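Local structure of transketolase (Campylobacter jejuni, 3L84) at residues A[47-51]-A[293-298]; A[136-141]-A[307-313]; A[500-505]-A[534-538]; A[600-606]-A[617-621]. The protein belongs to the thiamine diphosphate-dependent transketolase family, whose chains combine two domains of the ThDP-binding type with a smaller C-terminal domain. All coordinates share one frame. Residue numbers count along the deposited sequence, not the author numbering.

Interaction 1 (A[47-51]-A[293-298])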
loop_
_atom_site.group_PDB
_atom_site.type_symbol
_atom_site.label_atom_id
_atom_site.label_comp_id
_atom_site.label_asym_id
_atom_site.label_seq_id
_atom_site.Cartn_x
_atom_site.Cartn_y
_atom_site.Cartn_z
ATOM N N LYS A 47 -5.110 28.840 17.733
ATOM C CA LYS A 47 -5.366 28.824 19.158
ATOM C C LYS A 47 -4.635 27.613 19.741
ATOM O O LYS A 47 -4.897 26.456 19.357
ATOM C CB LYS A 47 -6.861 28.715 19.374
ATOM C CG LYS A 47 -7.315 28.782 20.804
ATOM C CD LYS A 47 -8.768 28.327 20.913
ATOM C CE LYS A 47 -8.911 26.842 20.652
ATOM N NZ LYS A 47 -10.146 26.332 21.187
ATOM N N HIS A 48 -3.683 27.866 20.612
ATOM C CA HIS A 48 -2.790 26.835 21.139
ATOM C C HIS A 48 -2.060 27.344 22.363
ATOM O O HIS A 48 -1.887 28.552 22.536
ATOM C CB HIS A 48 -1.806 26.366 20.046
ATOM C CG HIS A 48 -0.797 27.375 19.570
ATOM N ND1 HIS A 48 -1.088 28.621 19.032
ATOM C CD2 HIS A 48 0.541 27.239 19.482
ATOM C CE1 HIS A 48 0.049 29.213 18.677
ATOM N NE2 HIS A 48 1.049 28.382 18.923
ATOM N N ASN A 49 -1.658 26.413 23.216
ATOM C CA ASN A 49 -0.868 26.728 24.396
ATOM C C ASN A 49 0.525 26.088 24.288
ATOM O O ASN A 49 0.675 24.899 24.502
ATOM C CB ASN A 49 -1.547 26.261 25.681
ATOM C CG ASN A 49 -0.797 26.734 26.894
ATOM O OD1 ASN A 49 0.296 27.333 26.754
ATOM N ND2 ASN A 49 -1.378 26.552 28.066
ATOM N N PRO A 50 1.543 26.879 23.898
ATOM C CA PRO A 50 2.896 26.341 23.770
ATOM C C PRO A 50 3.398 25.636 25.040
ATOM O O PRO A 50 4.259 24.773 24.949
ATOM C CB PRO A 50 3.723 27.593 23.434
ATOM C CG PRO A 50 2.775 28.529 22.806
ATOM C CD PRO A 50 1.484 28.316 23.589
ATOM N N LYS A 51 2.907 26.018 26.218
ATOM C CA LYS A 51 3.363 25.403 27.463
ATOM C C LYS A 51 2.500 24.194 27.849
ATOM O O LYS A 51 2.801 23.500 28.830
ATOM C CB LYS A 51 3.373 26.429 28.599
ATOM C CG LYS A 51 4.241 27.642 28.314
ATOM C CD LYS A 51 5.694 27.291 28.026
ATOM C CE LYS A 51 6.580 28.549 28.024
ATOM N NZ LYS A 51 7.940 28.342 27.399
ATOM N N ALA A 293 2.338 34.228 21.986
ATOM C CA ALA A 293 1.540 32.989 21.994
ATOM C C ALA A 293 1.499 32.319 23.362
ATOM O O ALA A 293 0.515 31.635 23.708
ATOM C CB ALA A 293 2.057 31.978 20.924
ATOM N N VAL A 294 2.554 32.480 24.149
ATOM C CA VAL A 294 2.603 31.903 25.491
ATOM C C VAL A 294 1.510 32.483 26.397
ATOM O O VAL A 294 0.682 31.739 26.964
ATOM C CB VAL A 294 4.028 32.057 26.107
ATOM C CG1 VAL A 294 4.064 31.648 27.596
ATOM C CG2 VAL A 294 5.045 31.233 25.259
ATOM N N GLU A 295 1.477 33.808 26.516
ATOM C CA GLU A 295 0.481 34.425 27.382
ATOM C C GLU A 295 -0.929 34.207 26.830
ATOM O O GLU A 295 -1.862 33.879 27.571
ATOM C CB GLU A 295 0.779 35.912 27.552
ATOM C CG GLU A 295 -0.243 36.658 28.404
ATOM C CD GLU A 295 -0.103 38.183 28.333
ATOM O OE1 GLU A 295 0.826 38.690 27.652
ATOM O OE2 GLU A 295 -0.944 38.876 28.952
ATOM N N LEU A 296 -1.080 34.324 25.513
ATOM C CA LEU A 296 -2.382 34.183 24.904
ATOM C C LEU A 296 -2.907 32.772 25.097
ATOM O O LEU A 296 -4.087 32.561 25.366
ATOM C CB LEU A 296 -2.350 34.541 23.411
ATOM C CG LEU A 296 -2.099 35.997 23.062
ATOM C CD1 LEU A 296 -1.770 36.153 21.559
ATOM C CD2 LEU A 296 -3.267 36.878 23.452
ATOM N N GLY A 297 -2.025 31.795 24.918
ATOM C CA GLY A 297 -2.396 30.416 25.060
ATOM C C GLY A 297 -2.745 29.992 26.459
ATOM O O GLY A 297 -3.661 29.188 26.674
ATOM N N ASP A 298 -2.008 30.508 27.427
ATOM C CA ASP A 298 -2.357 30.264 28.800
ATOM C C ASP A 298 -3.749 30.796 29.130
ATOM O O ASP A 298 -4.530 30.090 29.776
ATOM C CB ASP A 298 -1.315 30.892 29.704
ATOM C CG ASP A 298 -1.645 30.688 31.171
ATOM O OD1 ASP A 298 -1.542 29.539 31.654
ATOM O OD2 ASP A 298 -2.056 31.671 31.802
HETATM O O HOH W 1 -1.253 31.051 21.754
HETATM O O HOH W 2 1.470 29.337 28.083
HETATM O O HOH W 3 -0.264 27.287 30.709
#
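Backbone meets backbone here almost without spacing: N49 CA lies 4.0 Å from G297 CA, and H48 O comes to 3.2 Å from G297 CA. Glycine suits the place because any CB on it would clash with H48 O and N49 CA. No hydrogen bond joins the two segments directly; waters do so instead. Water 1 donates to H48 O and A293 O (2.7 Å each), and water 2 to N49 OD1 (2.7 Å) and V294 O (2.8 Å), while water 3 links N49 ND2 (3.0 Å) with D298 OD1 (2.8 Å). N49 also closes an Asx turn, its OD1 accepting from K51 N at 3.0 Å, in the loop between helix 30-42 and strand 60-63; its ND2 reaches E301, farther along helix 293-310. Apolar contacts fill the other flank. The compact ring of P50 sets CG 4.0 Å from A293 CB, and the aliphatic part of K51 lays CE 4.0 Å from V294 CG1, carrying NZ on to the carbonyl of G80.

Interaction 2 (A[136-141]-A[307-313])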
loop_
_atom_site.group_PDB
_atom_site.type_symbol
_atom_site.label_atom_id
_atom_site.label_comp_id
_atom_site.label_asym_id
_atom_site.label_seq_id
_atom_site.Cartn_x
_atom_site.Cartn_y
_atom_site.Cartn_z
ATOM N N LEU A 136 -19.511 13.768 22.201
ATOM C CA LEU A 136 -19.404 13.250 23.551
ATOM C C LEU A 136 -19.388 14.328 24.629
ATOM O O LEU A 136 -20.019 14.161 25.680
ATOM C CB LEU A 136 -18.118 12.429 23.653
ATOM C CG LEU A 136 -18.092 11.111 22.888
ATOM C CD1 LEU A 136 -16.709 10.487 23.038
ATOM C CD2 LEU A 136 -19.176 10.143 23.376
ATOM N N LEU A 137 -18.664 15.419 24.385
ATOM C CA LEU A 137 -18.376 16.431 25.411
ATOM C C LEU A 137 -19.138 17.745 25.260
ATOM O O LEU A 137 -19.144 18.564 26.188
ATOM C CB LEU A 137 -16.874 16.753 25.413
ATOM C CG LEU A 137 -15.986 15.558 25.687
ATOM C CD1 LEU A 137 -14.512 15.905 25.487
ATOM C CD2 LEU A 137 -16.227 14.973 27.091
ATOM N N GLY A 138 -19.778 17.947 24.116
ATOM C CA GLY A 138 -20.529 19.150 23.818
ATOM C C GLY A 138 -19.772 20.193 23.048
ATOM O O GLY A 138 -18.548 20.316 23.162
ATOM N N SER A 139 -20.504 21.015 22.292
ATOM C CA SER A 139 -19.895 22.136 21.559
ATOM C C SER A 139 -19.350 23.243 22.446
ATOM O O SER A 139 -18.513 24.019 21.982
ATOM C CB SER A 139 -20.872 22.717 20.538
ATOM O OG SER A 139 -22.025 23.188 21.170
ATOM N N ASP A 140 -19.768 23.288 23.716
ATOM C CA ASP A 140 -19.179 24.214 24.686
ATOM C C ASP A 140 -17.713 23.863 24.953
ATOM O O ASP A 140 -16.898 24.726 25.279
ATOM C CB ASP A 140 -19.925 24.179 26.031
ATOM C CG ASP A 140 -21.304 24.811 25.974
ATOM O OD1 ASP A 140 -21.554 25.664 25.091
ATOM O OD2 ASP A 140 -22.131 24.462 26.851
ATOM N N LEU A 141 -17.369 22.583 24.841
ATOM C CA LEU A 141 -16.030 22.117 25.188
ATOM C C LEU A 141 -15.146 21.801 23.974
ATOM O O LEU A 141 -13.914 21.800 24.072
ATOM C CB LEU A 141 -16.106 20.875 26.071
ATOM C CG LEU A 141 -16.681 21.088 27.465
ATOM C CD1 LEU A 141 -16.615 19.793 28.291
ATOM C CD2 LEU A 141 -15.996 22.265 28.182
ATOM N N LYS A 307 -14.826 26.468 31.512
ATOM C CA LYS A 307 -15.991 25.818 30.880
ATOM C C LYS A 307 -16.089 24.372 31.270
ATOM O O LYS A 307 -17.192 23.880 31.525
ATOM C CB LYS A 307 -15.922 25.942 29.351
ATOM C CG LYS A 307 -16.069 27.399 28.849
ATOM C CD LYS A 307 -16.133 27.460 27.322
ATOM C CE LYS A 307 -17.544 27.622 26.813
ATOM N NZ LYS A 307 -17.651 27.585 25.294
ATOM N N LEU A 308 -14.951 23.676 31.331
ATOM C CA LEU A 308 -14.979 22.274 31.750
ATOM C C LEU A 308 -15.512 22.127 33.158
ATOM O O LEU A 308 -16.339 21.276 33.439
ATOM C CB LEU A 308 -13.572 21.679 31.662
ATOM C CG LEU A 308 -13.364 20.254 32.186
ATOM C CD1 LEU A 308 -14.232 19.269 31.387
ATOM C CD2 LEU A 308 -11.881 19.890 32.138
ATOM N N GLU A 309 -15.096 23.020 34.057
ATOM C CA GLU A 309 -15.524 22.944 35.437
ATOM C C GLU A 309 -17.031 23.144 35.574
ATOM O O GLU A 309 -17.653 22.482 36.421
ATOM C CB GLU A 309 -14.721 23.950 36.252
ATOM C CG GLU A 309 -15.108 24.095 37.716
ATOM C CD GLU A 309 -15.050 22.809 38.531
ATOM O OE1 GLU A 309 -14.358 21.836 38.154
ATOM O OE2 GLU A 309 -15.705 22.796 39.597
ATOM N N LYS A 310 -17.611 24.023 34.738
ATOM C CA LYS A 310 -19.075 24.238 34.715
ATOM C C LYS A 310 -19.870 23.139 34.022
ATOM O O LYS A 310 -21.094 23.068 34.173
ATOM C CB LYS A 310 -19.407 25.571 34.015
ATOM C CG LYS A 310 -19.265 26.787 34.888
ATOM C CD LYS A 310 -19.509 28.117 34.130
ATOM C CE LYS A 310 -20.741 28.117 33.200
ATOM N NZ LYS A 310 -21.167 29.516 32.770
ATOM N N SER A 311 -19.198 22.287 33.247
ATOM C CA SER A 311 -19.843 21.274 32.399
ATOM C C SER A 311 -20.397 20.155 33.255
ATOM O O SER A 311 -20.051 20.053 34.464
ATOM C CB SER A 311 -18.830 20.703 31.369
ATOM O OG SER A 311 -19.310 19.604 30.573
ATOM N N ALA A 312 -21.247 19.343 32.641
ATOM C CA ALA A 312 -21.719 18.090 33.205
ATOM C C ALA A 312 -20.898 16.914 32.661
ATOM O O ALA A 312 -21.253 15.757 32.842
ATOM C CB ALA A 312 -23.188 17.894 32.879
ATOM N N LYS A 313 -19.787 17.230 32.008
ATOM C CA LYS A 313 -18.967 16.232 31.315
ATOM C C LYS A 313 -17.667 15.890 32.023
ATOM O O LYS A 313 -16.840 15.136 31.450
ATOM C CB LYS A 313 -18.589 16.740 29.919
ATOM C CG LYS A 313 -19.756 17.111 29.060
ATOM C CD LYS A 313 -20.663 15.971 28.817
ATOM C CE LYS A 313 -21.790 16.317 27.856
ATOM N NZ LYS A 313 -22.641 15.121 27.609
HETATM O O HOH W 4 -21.912 12.228 26.131
#
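Two lysines with different side-chain shapes frame this contact. K313 bends through m at chi1 and chi2, bringing CG to 3.3 Å from L137 O, then runs extended through t and t so that NZ makes a weak hydrogen bond with L136 O (3.4 Å). Water 4 donates to the same L136 O at 2.7 Å. A long, positively charged chain is apt here, because the last carbonyls of a helix point outward from its C-terminal end and lack NH partners further along. K307 is straight at chi2 but skewed to 101° at chi3, and its NZ donates to D140 O at 3.0 Å. Helix 118-137 ends at G138, whose phi of 95° would jam a CB against the preceding carbonyl, and the chain turns back so that L141 N bonds to G138 O (3.1 Å). L141, in the mt rotamer, then inserts its branched end between the lysines, CD1 lying 3.9 Å from L308 CD1 and CD2 3.9 Å from K307 CB. L308 is tp and also packs on L317 of helix 314-321. S311 forms an ST turn, OG accepting from K313 N (2.8 Å), where K313 takes the N-cap position of that helix.

Interaction 3 (A[500-505]-A[534-538])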
loop_
_atom_site.group_PDB
_atom_site.type_symbol
_atom_site.label_atom_id
_atom_site.label_comp_id
_atom_site.label_asym_id
_atom_site.label_seq_id
_atom_site.Cartn_x
_atom_site.Cartn_y
_atom_site.Cartn_z
ATOM N N GLN A 500 -12.784 -19.211 8.804
ATOM C CA GLN A 500 -13.332 -20.531 9.051
ATOM C C GLN A 500 -13.247 -20.921 10.531
ATOM O O GLN A 500 -12.415 -20.424 11.285
ATOM C CB GLN A 500 -12.622 -21.606 8.207
ATOM C CG GLN A 500 -11.215 -22.037 8.698
ATOM C CD GLN A 500 -10.084 -21.109 8.325
ATOM O OE1 GLN A 500 -10.314 -19.954 7.916
ATOM N NE2 GLN A 500 -8.854 -21.562 8.558
ATOM N N LYS A 501 -14.101 -21.861 10.946
ATOM C CA LYS A 501 -14.134 -22.319 12.308
ATOM C C LYS A 501 -12.833 -23.030 12.693
ATOM O O LYS A 501 -12.343 -23.909 11.950
ATOM C CB LYS A 501 -15.298 -23.308 12.479
ATOM C CG LYS A 501 -15.543 -23.700 13.930
ATOM C CD LYS A 501 -16.745 -24.645 14.114
ATOM C CE LYS A 501 -18.028 -23.951 13.839
ATOM N NZ LYS A 501 -19.189 -24.734 14.392
ATOM N N LEU A 502 -12.334 -22.696 13.882
ATOM C CA LEU A 502 -11.179 -23.351 14.505
ATOM C C LEU A 502 -11.583 -24.104 15.763
ATOM O O LEU A 502 -12.570 -23.773 16.426
ATOM C CB LEU A 502 -10.110 -22.316 14.887
ATOM C CG LEU A 502 -9.702 -21.326 13.781
ATOM C CD1 LEU A 502 -8.534 -20.467 14.255
ATOM C CD2 LEU A 502 -9.400 -22.024 12.463
ATOM N N LYS A 503 -10.751 -25.049 16.161
ATOM C CA LYS A 503 -11.040 -25.883 17.308
ATOM C C LYS A 503 -10.508 -25.268 18.573
ATOM O O LYS A 503 -9.375 -24.852 18.680
ATOM C CB LYS A 503 -10.423 -27.264 17.130
ATOM C CG LYS A 503 -10.925 -28.028 15.919
ATOM C CD LYS A 503 -12.336 -28.630 16.075
ATOM C CE LYS A 503 -12.543 -29.422 17.364
ATOM N NZ LYS A 503 -13.872 -30.170 17.417
ATOM N N ALA A 504 -11.337 -25.256 19.587
ATOM C CA ALA A 504 -10.894 -24.766 20.879
ATOM C C ALA A 504 -9.739 -25.612 21.417
ATOM O O ALA A 504 -9.730 -26.846 21.292
ATOM C CB ALA A 504 -12.072 -24.803 21.861
ATOM N N LEU A 505 -8.762 -24.961 22.040
ATOM C CA LEU A 505 -7.607 -25.616 22.621
ATOM C C LEU A 505 -7.849 -26.047 24.048
ATOM O O LEU A 505 -8.732 -25.560 24.750
ATOM C CB LEU A 505 -6.392 -24.664 22.628
ATOM C CG LEU A 505 -5.978 -24.068 21.296
ATOM C CD1 LEU A 505 -4.745 -23.171 21.488
ATOM C CD2 LEU A 505 -5.708 -25.161 20.265
ATOM N N GLY A 534 -2.404 -19.876 15.093
ATOM C CA GLY A 534 -3.703 -19.775 14.511
ATOM C C GLY A 534 -4.294 -21.091 14.090
ATOM O O GLY A 534 -4.270 -22.077 14.857
ATOM N N SER A 535 -4.824 -21.117 12.884
ATOM C CA SER A 535 -5.514 -22.263 12.325
ATOM C C SER A 535 -4.674 -23.512 12.185
ATOM O O SER A 535 -5.250 -24.572 11.950
ATOM C CB SER A 535 -6.146 -21.915 10.981
ATOM O OG SER A 535 -5.158 -21.369 10.097
ATOM N N GLU A 536 -3.355 -23.436 12.321
ATOM C CA GLU A 536 -2.519 -24.651 12.187
ATOM C C GLU A 536 -2.213 -25.358 13.488
ATOM O O GLU A 536 -1.603 -26.425 13.481
ATOM C CB GLU A 536 -1.227 -24.299 11.416
ATOM C CG GLU A 536 -1.469 -24.166 9.936
ATOM C CD GLU A 536 -2.369 -23.005 9.583
ATOM O OE1 GLU A 536 -1.892 -21.847 9.714
ATOM O OE2 GLU A 536 -3.539 -23.223 9.185
ATOM N N VAL A 537 -2.643 -24.810 14.617
ATOM C CA VAL A 537 -2.309 -25.438 15.903
ATOM C C VAL A 537 -2.981 -26.797 16.054
ATOM O O VAL A 537 -2.378 -27.768 16.483
ATOM C CB VAL A 537 -2.651 -24.491 17.102
ATOM C CG1 VAL A 537 -2.468 -25.219 18.455
ATOM C CG2 VAL A 537 -1.770 -23.268 17.066
ATOM N N TRP A 538 -4.241 -26.891 15.670
ATOM C CA TRP A 538 -4.958 -28.138 15.807
ATOM C C TRP A 538 -4.325 -29.229 14.937
ATOM O O TRP A 538 -4.193 -30.385 15.361
ATOM C CB TRP A 538 -6.418 -27.899 15.403
ATOM C CG TRP A 538 -7.264 -29.016 15.775
ATOM C CD1 TRP A 538 -7.858 -29.907 14.930
ATOM C CD2 TRP A 538 -7.640 -29.399 17.114
ATOM N NE1 TRP A 538 -8.587 -30.826 15.660
ATOM C CE2 TRP A 538 -8.469 -30.529 16.998
ATOM C CE3 TRP A 538 -7.347 -28.893 18.395
ATOM C CZ2 TRP A 538 -9.019 -31.163 18.121
ATOM C CZ3 TRP A 538 -7.894 -29.506 19.503
ATOM C CH2 TRP A 538 -8.717 -30.636 19.360
HETATM O O HOH W 5 -6.607 -19.742 8.488
#
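Q500 opens the contact with its side chain folded so that NE2 lies 3.7 Å from S535 CB; water 5 joins the two, accepting from Q500 NE2 (2.9 Å) and donating to S535 OG (2.7 Å). An amide and a small hydroxyl suit this water-bridged end, and S535 OG in turn donates to E536 OE2 at 2.6 Å. L502 then points toward the turn before helix 537-549, its CD2 3.6 Å from S535 CB and its CD1 4.3 Å from G534 C. That turn is tight, with V537 N bonded to G534 O (3.2 Å) and G534 at a positive phi easily reached by glycine. K503 follows with a CH-pi contact: its CG stands 3.5 Å from the centroid of the five-membered ring of W538, almost on the ring normal. The flexible methylenes pack over the flat indole, while NZ leads away to a salt bridge with D337. A504 contributes its carbonyl, O lying 3.7 Å from W538 CZ3. L505 closes the row, with CD2 3.7 Å from V537 CG1 and near the edge of the indole, 4.5 Å from W538 CE3. The segment belongs to the linker between strand 493-496 of the parallel six-stranded sheet and strand 518-521 of the C-terminal mixed sheet; L505 and V537 both pack on L520 of the latter strand, and Q500 and E536 both touch F615 of helix 611-617.

Interaction 4 (A[600-606]-A[617-621])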
loop_
_atom_site.group_PDB
_atom_site.type_symbol
_atom_site.label_atom_id
_atom_site.label_comp_id
_atom_site.label_asym_id
_atom_site.label_seq_id
_atom_site.Cartn_x
_atom_site.Cartn_y
_atom_site.Cartn_z
ATOM N N TYR A 600 7.159 -25.818 7.508
ATOM C CA TYR A 600 6.128 -26.396 6.686
ATOM C C TYR A 600 5.081 -25.322 6.449
ATOM O O TYR A 600 4.206 -25.100 7.261
ATOM C CB TYR A 600 5.513 -27.595 7.406
ATOM C CG TYR A 600 4.675 -28.530 6.570
ATOM C CD1 TYR A 600 5.257 -29.526 5.826
ATOM C CD2 TYR A 600 3.298 -28.421 6.534
ATOM C CE1 TYR A 600 4.510 -30.407 5.091
ATOM C CE2 TYR A 600 2.549 -29.304 5.799
ATOM C CZ TYR A 600 3.167 -30.294 5.087
ATOM O OH TYR A 600 2.462 -31.215 4.328
ATOM N N GLY A 601 5.239 -24.641 5.310
ATOM C CA GLY A 601 4.436 -23.483 4.983
ATOM C C GLY A 601 3.921 -23.553 3.571
ATOM O O GLY A 601 3.751 -24.641 2.998
ATOM N N ILE A 602 3.708 -22.375 2.980
ATOM C CA ILE A 602 3.264 -22.251 1.606
ATOM C C ILE A 602 4.254 -21.339 0.889
ATOM O O ILE A 602 4.466 -20.208 1.361
ATOM C CB ILE A 602 1.836 -21.671 1.545
ATOM C CG1 ILE A 602 0.864 -22.463 2.380
ATOM C CG2 ILE A 602 1.371 -21.536 0.069
ATOM C CD1 ILE A 602 -0.503 -21.765 2.504
ATOM N N GLU A 603 4.751 -21.761 -0.236
ATOM C CA GLU A 603 5.789 -20.998 -0.973
ATOM C C GLU A 603 5.247 -20.346 -2.231
ATOM O O GLU A 603 5.965 -19.549 -2.859
ATOM C CB GLU A 603 6.965 -21.900 -1.284
ATOM C CG GLU A 603 7.705 -22.330 -0.047
ATOM C CD GLU A 603 8.907 -23.172 -0.386
ATOM O OE1 GLU A 603 10.030 -22.611 -0.441
ATOM O OE2 GLU A 603 8.723 -24.394 -0.643
ATOM N N SER A 604 4.046 -20.688 -2.647
ATOM C CA SER A 604 3.417 -20.185 -3.859
ATOM C C SER A 604 2.230 -19.315 -3.486
ATOM O O SER A 604 1.868 -19.210 -2.326
ATOM C CB SER A 604 2.962 -21.369 -4.733
ATOM O OG SER A 604 1.878 -22.037 -4.146
ATOM N N PHE A 605 1.572 -18.749 -4.486
ATOM C CA PHE A 605 0.238 -18.213 -4.304
ATOM C C PHE A 605 -0.787 -19.338 -4.147
ATOM O O PHE A 605 -0.474 -20.524 -4.388
ATOM C CB PHE A 605 -0.163 -17.239 -5.390
ATOM C CG PHE A 605 0.658 -15.975 -5.388
ATOM C CD1 PHE A 605 0.515 -15.050 -4.362
ATOM C CD2 PHE A 605 1.548 -15.681 -6.407
ATOM C CE1 PHE A 605 1.242 -13.863 -4.344
ATOM C CE2 PHE A 605 2.299 -14.514 -6.391
ATOM C CZ PHE A 605 2.141 -13.596 -5.346
ATOM N N GLY A 606 -1.972 -18.992 -3.713
ATOM C CA GLY A 606 -3.020 -19.965 -3.462
ATOM C C GLY A 606 -3.793 -20.430 -4.678
ATOM O O GLY A 606 -3.282 -20.424 -5.797
ATOM N N ARG A 617 -4.614 -29.467 -0.843
ATOM C CA ARG A 617 -3.697 -29.181 -1.937
ATOM C C ARG A 617 -2.342 -28.671 -1.426
ATOM O O ARG A 617 -1.298 -29.033 -1.966
ATOM C CB ARG A 617 -4.387 -28.145 -2.850
ATOM C CG ARG A 617 -3.474 -27.385 -3.782
ATOM C CD ARG A 617 -2.938 -28.222 -4.913
ATOM N NE ARG A 617 -2.414 -27.246 -5.874
ATOM C CZ ARG A 617 -1.258 -26.599 -5.755
ATOM N NH1 ARG A 617 -0.397 -26.891 -4.801
ATOM N NH2 ARG A 617 -0.988 -25.644 -6.621
ATOM N N PHE A 618 -2.378 -27.819 -0.410
ATOM C CA PHE A 618 -1.172 -27.213 0.112
ATOM C C PHE A 618 -0.531 -27.996 1.251
ATOM O O PHE A 618 0.472 -27.556 1.830
ATOM C CB PHE A 618 -1.457 -25.723 0.457
ATOM C CG PHE A 618 -1.512 -24.880 -0.779
ATOM C CD1 PHE A 618 -0.349 -24.546 -1.436
ATOM C CD2 PHE A 618 -2.712 -24.507 -1.338
ATOM C CE1 PHE A 618 -0.423 -23.846 -2.625
ATOM C CE2 PHE A 618 -2.797 -23.788 -2.512
ATOM C CZ PHE A 618 -1.662 -23.436 -3.138
ATOM N N GLY A 619 -1.053 -29.206 1.509
ATOM C CA GLY A 619 -0.361 -30.121 2.397
ATOM C C GLY A 619 -0.768 -30.115 3.834
ATOM O O GLY A 619 -0.120 -30.764 4.649
ATOM N N PHE A 620 -1.830 -29.421 4.174
ATOM C CA PHE A 620 -2.250 -29.269 5.585
ATOM C C PHE A 620 -3.187 -30.368 5.990
ATOM O O PHE A 620 -4.395 -30.194 6.073
ATOM C CB PHE A 620 -2.775 -27.850 5.850
ATOM C CG PHE A 620 -1.710 -26.811 5.661
ATOM C CD1 PHE A 620 -0.818 -26.535 6.690
ATOM C CD2 PHE A 620 -1.532 -26.175 4.454
ATOM C CE1 PHE A 620 0.215 -25.639 6.504
ATOM C CE2 PHE A 620 -0.493 -25.292 4.267
ATOM C CZ PHE A 620 0.399 -25.024 5.294
ATOM N N SER A 621 -2.595 -31.549 6.154
ATOM C CA SER A 621 -3.288 -32.740 6.671
ATOM C C SER A 621 -2.350 -33.451 7.618
ATOM O O SER A 621 -1.130 -33.329 7.506
ATOM C CB SER A 621 -3.704 -33.708 5.559
ATOM O OG SER A 621 -2.563 -34.398 5.064
HETATM O O HOH W 6 2.168 -25.589 0.967
HETATM O O HOH W 7 1.750 -24.646 -5.389
#
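A Schellman motif ends helix 611-617, and the turn it makes packs against the loop after strand 598-600. G619 is its C′ residue, with F620 N bonded to F615 O and G619 N to E616 O; its positive phi and the nearby hydroxyl of Y600 exclude a side chain. Y600 OH donates to G619 O at 2.6 Å, while its ring turns an edge to the face of F620 in a T-shaped stack (centroids 5.8 Å apart, planes at 79°). Branched I602 serves both phenylalanines, with CG2 3.8 Å from F618 CD1 and CG1 3.7 Å from F620 CE2. S604 OG lies at the F618 ring edge, 3.3 Å from CE1, and G606 CA is 3.7 Å from F618 CZ. Water 6 donates to G601 O and F618 O (2.7 Å each). R617 NE bonds to H95 of the second subunit. S621 then caps helix 622-629 through K624 N, so that a Schellman glycine followed by an N-cap serine marks a short helix-to-helix connection.

The four contacts fall into two well-separated pairs. Interactions 1 and 2 share helix 293-310, their centres 21 Å apart; their segments alternate along the sequence, so this helix and the turn after it meet both the 47-51 loop and the end of helix 118-137 with the loop that follows. Interactions 3 and 4 come later, in series, with centres about 17 Å apart, and they touch where E536 CG lies 4.1 Å from F620 CD1. Interaction 3 packs the linker after the second parallel sheet against the C-terminal domain, and interaction 4 closes the end of that domain beside the second subunit. Centres of different pairs lie 48 to 60 Å apart, in distant parts of the molecule.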